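Local coordinates for protein phosphothreonine lyase ospF (Shigella flexneri, PDB 3I0U) that probably removes phosphate irreversibly from phosphothreonine in host kinases by beta-elimination, as a secreted type III effector of the phosphothreonine lyase family, at residues 85-90 / 168-173; 95-100 / 162-167; 37-42 / 90-95. One frame throughout, in Å; residues are numbered along the deposited sequence.

Contact 1. Residues 85-90 / 168-173; sequences SIAREQ and KIAPGE
Ile86 and Pro171 face each other as the non-hydrogen-bonded pair of a single antiparallel bridge, CA to CA 4.4 Å, with a backbone bond to each side of them. Ala87 N gives its hydrogen to Ala170 O at 2.9 Å. At the other end Gly172 N reaches Ser85 O at 3.0 Å. Gly172 has no side chain between the two backbones, and its CA lies against Ile86 O, a CA-H...O contact of 3.3 Å.

Gln90 adds a third bond. Its side chain runs extended beyond CG, and OE1 accepts from Ala170 N at 2.9 Å, the donor tilted out of the amide plane. Ala170 is therefore gripped at both ends of its backbone, N by a side chain and O by Ala87. Its methyl group also meets the methyl of Ala87, CB to CB 3.7 Å. On the inner side Ile86 and Ile169 cross obliquely and touch through their CG2 branches at 3.8 Å; Ile86 packs further on Val91, Ala94 and Leu164. The hydroxyl of Ser85 is bonded to Ala130 N.

Lys168, with positive phi, is the C-prime residue of a Schellman motif ending helix 147-166. An isolated antiparallel beta bridge between two loops thus joins the exit of that helix to the link between strand 80-84 and helix 91-102.

Contact 2. Residues 95-100 / 162-167; sequences FQILSG and SNLLRS
Ile97 and Leu98, neighbours on helix 91-102, meet Leu164 and the residues flanking it at the end of helix 147-166. The two short segments run nearly antiparallel, 148° between their directions, with axes 9.9 Å apart at closest approach.

Ile97 points at the other helix and divides its two branches between different partners. CG2, anti to the backbone N, takes the inner course: it rests against Asn163 CB at 4.2 Å and Leu164 CD1 at 4.1 Å. CG1 lies beside the backbone N (chi1 -74°), and CD1, anti to CA (chi2 162°), comes up beside Ser167 CB at 3.6 Å. The isoleucine thus spans from Asn163 to Ser167 along one side of the helix end.

Neither leucine has a CB that points straight across. Leu98 carries its CG anti to the carbonyl carbon, beside the backbone N, and its side chain crosses that of Leu164 at about a right angle. Leu164 CD1 nestles among Leu98 CG and both its methyls, with CD1 to CG at 3.8 Å, while Leu164 CD2 touches only Leu98 CD1 of that side chain, also at 3.8 Å. Behind this pair lies Ile84 of strand 80-84, which both leucines touch.

Several polar groups are satisfied within their own segment. Ser167 OG gives its hydrogen to Asn163 O at 3.2 Å, nearly along the C=O axis. Ser162 O takes two donors, Arg166 N and Arg166 NE, from opposite faces of its carbonyl plane.

No hydrogen bond crosses between the segments. The two helices meet here mainly through hydrocarbon branches, so their association at this point rests on shape and burial of apolar surface, while these polar bonds stay within each segment.

Contact 3. Residues 37-42 / 90-95; sequences PTYSDI and QVPLAF
Phe95 projects from helix 91-102 into a notch formed by the start of helix 39-44 and the residues just before it. Its CG is anti to the backbone N (chi1 169°); the ring beyond it lies among Pro37, Thr38, Tyr39 and Ile42. Pro37 O lies at the ring edge, near its plane, 3.3 Å from Phe95 CE2. Ile42 comes tip to tip: its CD1 sits over one face of the ring, offset toward the rim, in a CH-pi contact 4.0 Å from the centroid.

Tyr39 fills the angle between Phe95 and Pro92. The rings of Tyr39 and Phe95 form an offset edge-to-face pair, the tyrosine's edge toward the phenylalanine's face, with centroids 6.0 Å apart and planes at 60°. Pro92 is a second bump against Tyr39. Its CA stands over one face of the Tyr39 ring, and its CG presses on Tyr39 CD2 at 3.7 Å. The Tyr39 OH is hydrogen-bonded beyond the contact to Thr115 O and Met117 N. A water joins the backbones, accepting from Tyr39 N and weakly bonded to Pro92 O.

Under these rings lies strand 111-115, with Ile114 touching Tyr39, Ile42 and Phe95. Next to the notch, Thr38 and Asp41 form a capping box: Thr38 N bonds to Asp41 OD2 at 3.1 Å, and Asp41 N to Thr38 OG1 at 3.2 Å, a motif that marks the N-terminus of helix 39-44.

In the fold
Contacts 2 and 3 use helix 91-102, and contact 1 the loop before it, sharing Gln90 with contact 3. Phe95 belongs to both 90-95 and 95-100 but touches its partner only in contact 3; in contact 2 Ile97 and Leu98 do the work. Both rest on apolar packing, aromatic in contact 3 and aliphatic in contact 2, whereas contact 1, between loops, relies more on backbone and amide hydrogen bonds. All three are partly buried, contact 3 with the largest share of buried residues and contact 1 the smallest. Ile169 links contact 1 to the others, its CD1 3.8 Å from Ile97 CD1 and equally close to Leu93 CD2. Along the chain, contact 2 is nested within contact 1.

Contact 1. Residues 85-90 / 168-173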
ATOM      1  N   SER A  85      -2.268   4.065  -8.630  1.00 71.35           N
ATOM      2  CA  SER A  85      -2.455   4.160 -10.089  1.00 71.10           C
ATOM      3  C   SER A  85      -1.711   5.375 -10.706  1.00 71.34           C
ATOM      4  O   SER A  85      -1.963   6.550 -10.344  1.00 70.53           O
ATOM      5  CB  SER A  85      -3.953   4.235 -10.415  1.00 71.23           C
ATOM      6  OG  SER A  85      -4.601   2.963 -10.311  1.00 71.59           O
ATOM      7  N   ILE A  86      -0.774   5.063 -11.611  1.00 70.37           N
ATOM      8  CA  ILE A  86       0.118   6.039 -12.190  1.00 69.73           C
ATOM      9  C   ILE A  86      -0.113   5.979 -13.700  1.00 69.75           C
ATOM     10  O   ILE A  86      -0.534   4.928 -14.216  1.00 69.84           O
ATOM     11  CB  ILE A  86       1.578   5.688 -11.850  1.00 69.98           C
ATOM     12  CG1 ILE A  86       1.746   5.370 -10.350  1.00 70.66           C
ATOM     13  CG2 ILE A  86       2.568   6.770 -12.352  1.00 68.70           C
ATOM     14  CD1 ILE A  86       1.379   6.523  -9.362  1.00 71.08           C
ATOM     15  N   ALA A  87       0.103   7.091 -14.409  1.00 68.96           N
ATOM     16  CA  ALA A  87       0.227   7.035 -15.872  1.00 69.03           C
ATOM     17  C   ALA A  87       1.322   6.057 -16.337  1.00 68.72           C
ATOM     18  O   ALA A  87       2.370   5.961 -15.733  1.00 67.88           O
ATOM     19  CB  ALA A  87       0.484   8.385 -16.430  1.00 68.93           C
ATOM     20  N   ARG A  88       1.059   5.342 -17.425  1.00 69.21           N
ATOM     21  CA  ARG A  88       1.883   4.208 -17.830  1.00 69.44           C
ATOM     22  C   ARG A  88       3.377   4.534 -17.921  1.00 69.56           C
ATOM     23  O   ARG A  88       4.183   3.851 -17.344  1.00 68.88           O
ATOM     24  CB  ARG A  88       1.343   3.608 -19.118  1.00 69.99           C
ATOM     25  CG  ARG A  88       2.099   2.322 -19.568  1.00 71.45           C
ATOM     26  CD  ARG A  88       1.543   1.595 -20.774  1.00 69.64           C
ATOM     27  NE  ARG A  88       1.997   2.280 -21.959  1.00 75.08           N
ATOM     28  CZ  ARG A  88       3.231   2.213 -22.517  1.00 76.65           C
ATOM     29  NH1 ARG A  88       4.209   1.453 -22.016  1.00 76.05           N
ATOM     30  NH2 ARG A  88       3.500   2.928 -23.620  1.00 75.14           N
ATOM     31  N   GLU A  89       3.715   5.656 -18.549  1.00 69.94           N
ATOM     32  CA  GLU A  89       5.109   6.086 -18.760  1.00 70.13           C
ATOM     33  C   GLU A  89       5.813   6.663 -17.543  1.00 70.39           C
ATOM     34  O   GLU A  89       7.037   6.835 -17.569  1.00 70.41           O
ATOM     35  CB  GLU A  89       5.189   7.084 -19.919  1.00 70.16           C
ATOM     36  CG  GLU A  89       4.771   6.505 -21.273  1.00 71.13           C
ATOM     37  CD  GLU A  89       3.276   6.191 -21.349  1.00 71.98           C
ATOM     38  OE1 GLU A  89       2.490   6.782 -20.564  1.00 74.20           O
ATOM     39  OE2 GLU A  89       2.877   5.347 -22.164  1.00 67.33           O
ATOM     40  N   GLN A  90       5.045   6.954 -16.484  1.00 70.29           N
ATOM     41  CA  GLN A  90       5.584   7.554 -15.269  1.00 70.48           C
ATOM     42  C   GLN A  90       5.721   6.533 -14.137  1.00 70.47           C
ATOM     43  O   GLN A  90       6.063   6.882 -12.998  1.00 70.00           O
ATOM     44  CB  GLN A  90       4.734   8.749 -14.833  1.00 70.57           C
ATOM     45  CG  GLN A  90       4.794   9.887 -15.807  1.00 70.83           C
ATOM     46  CD  GLN A  90       4.096  11.132 -15.326  1.00 70.93           C
ATOM     47  OE1 GLN A  90       4.197  11.516 -14.152  1.00 71.86           O
ATOM     48  NE2 GLN A  90       3.426  11.810 -16.243  1.00 68.78           N
ATOM     49  N   LYS A 168       4.549  16.124  -9.104  1.00 70.65           N
ATOM     50  CA  LYS A 168       3.617  16.329 -10.236  1.00 70.10           C
ATOM     51  C   LYS A 168       3.476  15.119 -11.144  1.00 69.78           C
ATOM     52  O   LYS A 168       3.435  15.237 -12.311  1.00 69.54           O
ATOM     53  CB  LYS A 168       3.922  17.624 -10.991  1.00 69.72           C
ATOM     54  CG  LYS A 168       3.378  18.836 -10.252  1.00 70.40           C
ATOM     55  CD  LYS A 168       3.653  20.207 -10.845  1.00 70.02           C
ATOM     56  CE  LYS A 168       3.609  21.249  -9.682  1.00 72.03           C
ATOM     57  NZ  LYS A 168       4.055  22.658 -10.014  1.00 71.72           N
ATOM     58  N   ILE A 169       3.428  13.948 -10.543  1.00 69.89           N
ATOM     59  CA  ILE A 169       3.202  12.693 -11.202  1.00 70.20           C
ATOM     60  C   ILE A 169       1.767  12.564 -11.719  1.00 70.58           C
ATOM     61  O   ILE A 169       0.822  12.917 -11.022  1.00 71.18           O
ATOM     62  CB  ILE A 169       3.498  11.553 -10.208  1.00 69.97           C
ATOM     63  CG1 ILE A 169       4.980  11.566  -9.804  1.00 70.46           C
ATOM     64  CG2 ILE A 169       3.057  10.192 -10.755  1.00 69.28           C
ATOM     65  CD1 ILE A 169       6.003  11.367 -10.954  1.00 71.54           C
ATOM     66  N   ALA A 170       1.601  12.055 -12.941  1.00 70.50           N
ATOM     67  CA  ALA A 170       0.283  11.884 -13.530  1.00 69.91           C
ATOM     68  C   ALA A 170      -0.355  10.630 -12.956  1.00 70.77           C
ATOM     69  O   ALA A 170       0.286   9.551 -12.942  1.00 71.31           O
ATOM     70  CB  ALA A 170       0.378  11.762 -14.988  1.00 68.66           C
ATOM     71  N   PRO A 171      -1.614  10.751 -12.464  1.00 70.68           N
ATOM     72  CA  PRO A 171      -2.436   9.608 -12.090  1.00 70.26           C
ATOM     73  C   PRO A 171      -2.805   8.728 -13.275  1.00 70.08           C
ATOM     74  O   PRO A 171      -2.904   9.196 -14.379  1.00 70.11           O
ATOM     75  CB  PRO A 171      -3.697  10.263 -11.523  1.00 70.40           C
ATOM     76  CG  PRO A 171      -3.754  11.602 -12.157  1.00 70.50           C
ATOM     77  CD  PRO A 171      -2.324  12.021 -12.219  1.00 70.64           C
ATOM     78  N   GLY A 172      -2.992   7.442 -13.033  1.00 70.38           N
ATOM     79  CA  GLY A 172      -3.421   6.537 -14.079  1.00 70.14           C
ATOM     80  C   GLY A 172      -4.876   6.233 -13.886  1.00 70.41           C
ATOM     81  O   GLY A 172      -5.617   7.027 -13.330  1.00 70.25           O
ATOM     82  N   GLU A 173      -5.302   5.078 -14.366  1.00 70.90           N
ATOM     83  CA  GLU A 173      -6.719   4.734 -14.349  1.00 71.05           C
ATOM     84  C   GLU A 173      -7.013   3.739 -13.226  1.00 71.02           C
ATOM     85  O   GLU A 173      -6.512   2.632 -13.235  1.00 71.64           O
ATOM     86  CB  GLU A 173      -7.082   4.156 -15.708  1.00 70.93           C
ATOM     87  CG  GLU A 173      -8.428   3.487 -15.796  1.00 72.45           C
ATOM     88  CD  GLU A 173      -8.885   3.337 -17.232  1.00 75.24           C
ATOM     89  OE1 GLU A 173     -10.045   3.707 -17.519  1.00 75.77           O
ATOM     90  OE2 GLU A 173      -8.081   2.861 -18.086  1.00 76.11           O
TER

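Contact 2. Residues 95-100 / 162-167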
ATOM      1  N   PHE A  95       7.999   4.788  -8.931  1.00 70.79           N
ATOM      2  CA  PHE A  95       8.607   3.838  -8.048  1.00 70.85           C
ATOM      3  C   PHE A  95       9.808   4.471  -7.370  1.00 70.93           C
ATOM      4  O   PHE A  95      10.001   4.300  -6.192  1.00 71.17           O
ATOM      5  CB  PHE A  95       9.003   2.548  -8.782  1.00 70.44           C
ATOM      6  CG  PHE A  95       9.866   1.643  -7.952  1.00 70.73           C
ATOM      7  CD1 PHE A  95       9.292   0.842  -6.976  1.00 72.57           C
ATOM      8  CD2 PHE A  95      11.262   1.631  -8.106  1.00 70.07           C
ATOM      9  CE1 PHE A  95      10.087   0.025  -6.180  1.00 71.85           C
ATOM     10  CE2 PHE A  95      12.078   0.850  -7.321  1.00 68.59           C
ATOM     11  CZ  PHE A  95      11.523   0.036  -6.375  1.00 71.15           C
ATOM     12  N   GLN A  96      10.626   5.194  -8.117  1.00 71.49           N
ATOM     13  CA  GLN A  96      11.823   5.791  -7.525  1.00 72.17           C
ATOM     14  C   GLN A  96      11.449   6.801  -6.466  1.00 71.38           C
ATOM     15  O   GLN A  96      12.060   6.841  -5.393  1.00 72.32           O
ATOM     16  CB  GLN A  96      12.721   6.423  -8.598  1.00 71.51           C
ATOM     17  CG  GLN A  96      13.785   7.387  -8.051  1.00 72.91           C
ATOM     18  CD  GLN A  96      14.913   7.638  -9.052  1.00 75.12           C
ATOM     19  OE1 GLN A  96      14.720   8.292 -10.110  1.00 74.58           O
ATOM     20  NE2 GLN A  96      16.117   7.090  -8.743  1.00 76.58           N
ATOM     21  N   ILE A  97      10.411   7.563  -6.757  1.00 70.60           N
ATOM     22  CA  ILE A  97       9.872   8.495  -5.809  1.00 70.38           C
ATOM     23  C   ILE A  97       9.302   7.815  -4.547  1.00 70.40           C
ATOM     24  O   ILE A  97       9.503   8.303  -3.427  1.00 71.09           O
ATOM     25  CB  ILE A  97       8.845   9.399  -6.515  1.00 70.70           C
ATOM     26  CG1 ILE A  97       9.595  10.402  -7.407  1.00 69.04           C
ATOM     27  CG2 ILE A  97       7.821  10.066  -5.497  1.00 67.81           C
ATOM     28  CD1 ILE A  97       8.728  10.995  -8.401  1.00 67.13           C
ATOM     29  N   LEU A  98       8.648   6.684  -4.730  1.00 70.18           N
ATOM     30  CA  LEU A  98       8.021   5.960  -3.633  1.00 70.50           C
ATOM     31  C   LEU A  98       8.885   4.894  -2.927  1.00 71.01           C
ATOM     32  O   LEU A  98       8.502   4.410  -1.857  1.00 71.21           O
ATOM     33  CB  LEU A  98       6.685   5.352  -4.069  1.00 70.19           C
ATOM     34  CG  LEU A  98       5.617   6.382  -4.488  1.00 69.98           C
ATOM     35  CD1 LEU A  98       4.305   5.733  -4.804  1.00 69.20           C
ATOM     36  CD2 LEU A  98       5.418   7.463  -3.434  1.00 70.98           C
ATOM     37  N   SER A  99      10.064   4.578  -3.467  1.00 70.95           N
ATOM     38  CA  SER A  99      10.787   3.411  -2.954  1.00 71.37           C
ATOM     39  C   SER A  99      11.236   3.629  -1.514  1.00 70.81           C
ATOM     40  O   SER A  99      11.198   2.699  -0.718  1.00 70.96           O
ATOM     41  CB  SER A  99      11.963   2.973  -3.851  1.00 70.79           C
ATOM     42  OG  SER A  99      12.757   4.095  -4.240  1.00 73.99           O
ATOM     43  N   GLY A 100      11.636   4.848  -1.194  1.00 70.07           N
ATOM     44  CA  GLY A 100      12.065   5.172   0.152  1.00 70.91           C
ATOM     45  C   GLY A 100      11.005   4.904   1.203  1.00 70.96           C
ATOM     46  O   GLY A 100      11.351   4.525   2.311  1.00 71.08           O
ATOM     47  N   SER A 162       1.059  12.631  -1.076  1.00 72.13           N
ATOM     48  CA  SER A 162       1.776  13.879  -0.984  1.00 71.46           C
ATOM     49  C   SER A 162       3.074  13.872  -1.811  1.00 71.54           C
ATOM     50  O   SER A 162       3.429  14.844  -2.449  1.00 71.66           O
ATOM     51  CB  SER A 162       2.079  14.107   0.483  1.00 70.62           C
ATOM     52  OG  SER A 162       3.067  15.069   0.639  1.00 71.08           O
ATOM     53  N   ASN A 163       3.779  12.759  -1.802  1.00 71.48           N
ATOM     54  CA  ASN A 163       5.026  12.673  -2.530  1.00 71.21           C
ATOM     55  C   ASN A 163       4.819  12.617  -4.027  1.00 71.34           C
ATOM     56  O   ASN A 163       5.611  13.185  -4.779  1.00 71.88           O
ATOM     57  CB  ASN A 163       5.818  11.443  -2.103  1.00 71.13           C
ATOM     58  CG  ASN A 163       6.685  11.701  -0.902  1.00 71.29           C
ATOM     59  OD1 ASN A 163       6.251  11.590   0.237  1.00 72.84           O
ATOM     60  ND2 ASN A 163       7.906  12.043  -1.145  1.00 70.38           N
ATOM     61  N   LEU A 164       3.773  11.918  -4.465  1.00 71.04           N
ATOM     62  CA  LEU A 164       3.427  11.854  -5.882  1.00 70.45           C
ATOM     63  C   LEU A 164       2.947  13.177  -6.384  1.00 70.10           C
ATOM     64  O   LEU A 164       3.383  13.617  -7.422  1.00 70.05           O
ATOM     65  CB  LEU A 164       2.334  10.838  -6.103  1.00 70.71           C
ATOM     66  CG  LEU A 164       2.593   9.414  -6.596  1.00 71.04           C
ATOM     67  CD1 LEU A 164       4.081   9.017  -6.721  1.00 70.60           C
ATOM     68  CD2 LEU A 164       1.807   8.470  -5.750  1.00 69.35           C
ATOM     69  N   LEU A 165       2.072  13.833  -5.621  1.00 70.04           N
ATOM     70  CA  LEU A 165       1.508  15.117  -6.049  1.00 69.73           C
ATOM     71  C   LEU A 165       2.588  16.191  -6.179  1.00 69.51           C
ATOM     72  O   LEU A 165       2.579  17.013  -7.091  1.00 69.73           O
ATOM     73  CB  LEU A 165       0.343  15.543  -5.129  1.00 69.95           C
ATOM     74  CG  LEU A 165      -0.313  16.924  -5.321  1.00 70.52           C
ATOM     75  CD1 LEU A 165      -0.975  16.976  -6.720  1.00 71.02           C
ATOM     76  CD2 LEU A 165      -1.316  17.271  -4.206  1.00 68.87           C
ATOM     77  N   ARG A 166       3.567  16.150  -5.303  1.00 69.29           N
ATOM     78  CA  ARG A 166       4.492  17.233  -5.278  1.00 69.97           C
ATOM     79  C   ARG A 166       5.633  17.058  -6.242  1.00 69.71           C
ATOM     80  O   ARG A 166       6.312  17.987  -6.608  1.00 69.82           O
ATOM     81  CB  ARG A 166       4.852  17.588  -3.838  1.00 70.29           C
ATOM     82  CG  ARG A 166       3.526  18.128  -3.092  1.00 71.52           C
ATOM     83  CD  ARG A 166       3.615  18.253  -1.573  1.00 71.91           C
ATOM     84  NE  ARG A 166       4.277  17.095  -0.955  1.00 75.67           N
ATOM     85  CZ  ARG A 166       5.384  17.127  -0.185  1.00 76.12           C
ATOM     86  NH1 ARG A 166       5.980  18.291   0.130  1.00 72.53           N
ATOM     87  NH2 ARG A 166       5.880  15.965   0.294  1.00 75.23           N
ATOM     88  N   SER A 167       5.801  15.853  -6.731  1.00 70.20           N
ATOM     89  CA  SER A 167       6.639  15.660  -7.913  1.00 70.42           C
ATOM     90  C   SER A 167       5.822  15.722  -9.211  1.00 70.61           C
ATOM     91  O   SER A 167       6.353  15.449 -10.283  1.00 70.93           O
ATOM     92  CB  SER A 167       7.410  14.351  -7.844  1.00 70.74           C
ATOM     93  OG  SER A 167       8.035  14.165  -6.566  1.00 72.28           O
TER

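Contact 3. Residues 37-42 / 90-95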
ATOM      1  N   PRO A  37      16.739  -0.124  -4.126  1.00 71.94           N
ATOM      2  CA  PRO A  37      16.989  -0.529  -5.469  1.00 71.68           C
ATOM      3  C   PRO A  37      16.211   0.354  -6.422  1.00 71.51           C
ATOM      4  O   PRO A  37      15.139   0.883  -6.074  1.00 71.13           O
ATOM      5  CB  PRO A  37      16.427  -1.945  -5.494  1.00 71.98           C
ATOM      6  CG  PRO A  37      15.348  -1.912  -4.524  1.00 71.24           C
ATOM      7  CD  PRO A  37      15.879  -1.087  -3.426  1.00 72.02           C
ATOM      8  N   THR A  38      16.750   0.477  -7.629  1.00 71.34           N
ATOM      9  CA  THR A  38      16.101   1.233  -8.684  1.00 71.17           C
ATOM     10  C   THR A  38      15.008   0.315  -9.252  1.00 70.78           C
ATOM     11  O   THR A  38      15.021  -0.894  -8.963  1.00 70.09           O
ATOM     12  CB  THR A  38      17.136   1.582  -9.755  1.00 70.89           C
ATOM     13  OG1 THR A  38      17.517   0.374 -10.403  1.00 70.92           O
ATOM     14  CG2 THR A  38      18.382   2.200  -9.133  1.00 70.29           C
ATOM     15  N   TYR A  39      14.093   0.874 -10.052  1.00 70.88           N
ATOM     16  CA  TYR A  39      13.173   0.060 -10.868  1.00 71.13           C
ATOM     17  C   TYR A  39      13.799  -1.075 -11.679  1.00 71.48           C
ATOM     18  O   TYR A  39      13.319  -2.215 -11.589  1.00 71.76           O
ATOM     19  CB  TYR A  39      12.343   0.893 -11.824  1.00 71.16           C
ATOM     20  CG  TYR A  39      11.185   0.107 -12.397  1.00 70.68           C
ATOM     21  CD1 TYR A  39      10.159  -0.363 -11.555  1.00 68.28           C
ATOM     22  CD2 TYR A  39      11.105  -0.166 -13.763  1.00 69.22           C
ATOM     23  CE1 TYR A  39       9.092  -1.047 -12.036  1.00 67.63           C
ATOM     24  CE2 TYR A  39      10.024  -0.880 -14.277  1.00 70.62           C
ATOM     25  CZ  TYR A  39       9.022  -1.318 -13.380  1.00 71.63           C
ATOM     26  OH  TYR A  39       7.926  -2.018 -13.823  1.00 73.02           O
ATOM     27  N   SER A  40      14.848  -0.798 -12.450  1.00 71.19           N
ATOM     28  CA  SER A  40      15.439  -1.887 -13.213  1.00 72.03           C
ATOM     29  C   SER A  40      16.078  -2.953 -12.311  1.00 72.31           C
ATOM     30  O   SER A  40      16.053  -4.130 -12.664  1.00 72.99           O
ATOM     31  CB  SER A  40      16.374  -1.430 -14.346  1.00 71.73           C
ATOM     32  OG  SER A  40      17.588  -0.936 -13.848  1.00 71.64           O
ATOM     33  N   ASP A  41      16.609  -2.565 -11.152  1.00 72.05           N
ATOM     34  CA  ASP A  41      17.155  -3.551 -10.215  1.00 72.04           C
ATOM     35  C   ASP A  41      16.105  -4.553  -9.742  1.00 72.29           C
ATOM     36  O   ASP A  41      16.380  -5.750  -9.755  1.00 72.39           O
ATOM     37  CB  ASP A  41      17.812  -2.910  -8.994  1.00 72.16           C
ATOM     38  CG  ASP A  41      19.029  -2.078  -9.335  1.00 72.64           C
ATOM     39  OD1 ASP A  41      19.731  -2.375 -10.324  1.00 72.74           O
ATOM     40  OD2 ASP A  41      19.281  -1.102  -8.594  1.00 74.21           O
ATOM     41  N   ILE A  42      14.912  -4.081  -9.348  1.00 72.49           N
ATOM     42  CA  ILE A  42      13.834  -4.990  -8.936  1.00 72.42           C
ATOM     43  C   ILE A  42      13.272  -5.812 -10.102  1.00 72.87           C
ATOM     44  O   ILE A  42      12.720  -6.898  -9.881  1.00 73.40           O
ATOM     45  CB  ILE A  42      12.697  -4.302  -8.141  1.00 72.80           C
ATOM     46  CG1 ILE A  42      11.937  -3.271  -8.981  1.00 72.51           C
ATOM     47  CG2 ILE A  42      13.234  -3.612  -6.897  1.00 72.34           C
ATOM     48  CD1 ILE A  42      10.613  -2.921  -8.410  1.00 69.80           C
ATOM     49  N   GLN A  90       5.045   6.954 -16.484  1.00 70.29           N
ATOM     50  CA  GLN A  90       5.584   7.554 -15.269  1.00 70.48           C
ATOM     51  C   GLN A  90       5.721   6.533 -14.137  1.00 70.47           C
ATOM     52  O   GLN A  90       6.063   6.882 -12.998  1.00 70.00           O
ATOM     53  CB  GLN A  90       4.734   8.749 -14.833  1.00 70.57           C
ATOM     54  CG  GLN A  90       4.794   9.887 -15.807  1.00 70.83           C
ATOM     55  CD  GLN A  90       4.096  11.132 -15.326  1.00 70.93           C
ATOM     56  OE1 GLN A  90       4.197  11.516 -14.152  1.00 71.86           O
ATOM     57  NE2 GLN A  90       3.426  11.810 -16.243  1.00 68.78           N
ATOM     58  N   VAL A  91       5.475   5.271 -14.469  1.00 70.21           N
ATOM     59  CA  VAL A  91       5.615   4.198 -13.507  1.00 70.74           C
ATOM     60  C   VAL A  91       7.012   3.978 -12.858  1.00 70.70           C
ATOM     61  O   VAL A  91       7.104   3.986 -11.625  1.00 71.12           O
ATOM     62  CB  VAL A  91       4.927   2.908 -14.007  1.00 70.74           C
ATOM     63  CG1 VAL A  91       5.170   1.787 -13.075  1.00 70.72           C
ATOM     64  CG2 VAL A  91       3.437   3.133 -14.107  1.00 71.51           C
ATOM     65  N   PRO A  92       8.079   3.769 -13.657  1.00 70.45           N
ATOM     66  CA  PRO A  92       9.389   3.666 -13.011  1.00 70.57           C
ATOM     67  C   PRO A  92       9.782   4.873 -12.181  1.00 70.91           C
ATOM     68  O   PRO A  92      10.326   4.701 -11.074  1.00 71.42           O
ATOM     69  CB  PRO A  92      10.341   3.505 -14.209  1.00 70.65           C
ATOM     70  CG  PRO A  92       9.505   2.850 -15.219  1.00 69.53           C
ATOM     71  CD  PRO A  92       8.208   3.556 -15.114  1.00 69.83           C
ATOM     72  N   LEU A  93       9.481   6.066 -12.700  1.00 70.91           N
ATOM     73  CA  LEU A  93       9.723   7.302 -11.966  1.00 71.21           C
ATOM     74  C   LEU A  93       9.023   7.297 -10.628  1.00 70.97           C
ATOM     75  O   LEU A  93       9.654   7.562  -9.626  1.00 72.17           O
ATOM     76  CB  LEU A  93       9.272   8.518 -12.760  1.00 71.03           C
ATOM     77  CG  LEU A  93       9.816   9.838 -12.278  1.00 71.38           C
ATOM     78  CD1 LEU A  93      11.356   9.885 -12.506  1.00 73.12           C
ATOM     79  CD2 LEU A  93       9.077  10.826 -13.129  1.00 71.88           C
ATOM     80  N   ALA A  94       7.736   6.952 -10.637  1.00 70.23           N
ATOM     81  CA  ALA A  94       6.929   6.906  -9.451  1.00 70.17           C
ATOM     82  C   ALA A  94       7.432   5.885  -8.455  1.00 70.50           C
ATOM     83  O   ALA A  94       7.292   6.072  -7.291  1.00 70.66           O
ATOM     84  CB  ALA A  94       5.495   6.605  -9.816  1.00 69.76           C
ATOM     85  N   PHE A  95       7.999   4.788  -8.931  1.00 70.79           N
ATOM     86  CA  PHE A  95       8.607   3.838  -8.048  1.00 70.85           C
ATOM     87  C   PHE A  95       9.808   4.471  -7.370  1.00 70.93           C
ATOM     88  O   PHE A  95      10.001   4.300  -6.192  1.00 71.17           O
ATOM     89  CB  PHE A  95       9.003   2.548  -8.782  1.00 70.44           C
ATOM     90  CG  PHE A  95       9.866   1.643  -7.952  1.00 70.73           C
ATOM     91  CD1 PHE A  95       9.292   0.842  -6.976  1.00 72.57           C
ATOM     92  CD2 PHE A  95      11.262   1.631  -8.106  1.00 70.07           C
ATOM     93  CE1 PHE A  95      10.087   0.025  -6.180  1.00 71.85           C
ATOM     94  CE2 PHE A  95      12.078   0.850  -7.321  1.00 68.59           C
ATOM     95  CZ  PHE A  95      11.523   0.036  -6.375  1.00 71.15           C
TER
HETATM   96  O   HOH W   1      13.661   3.905 -11.270  1.00 61.66           O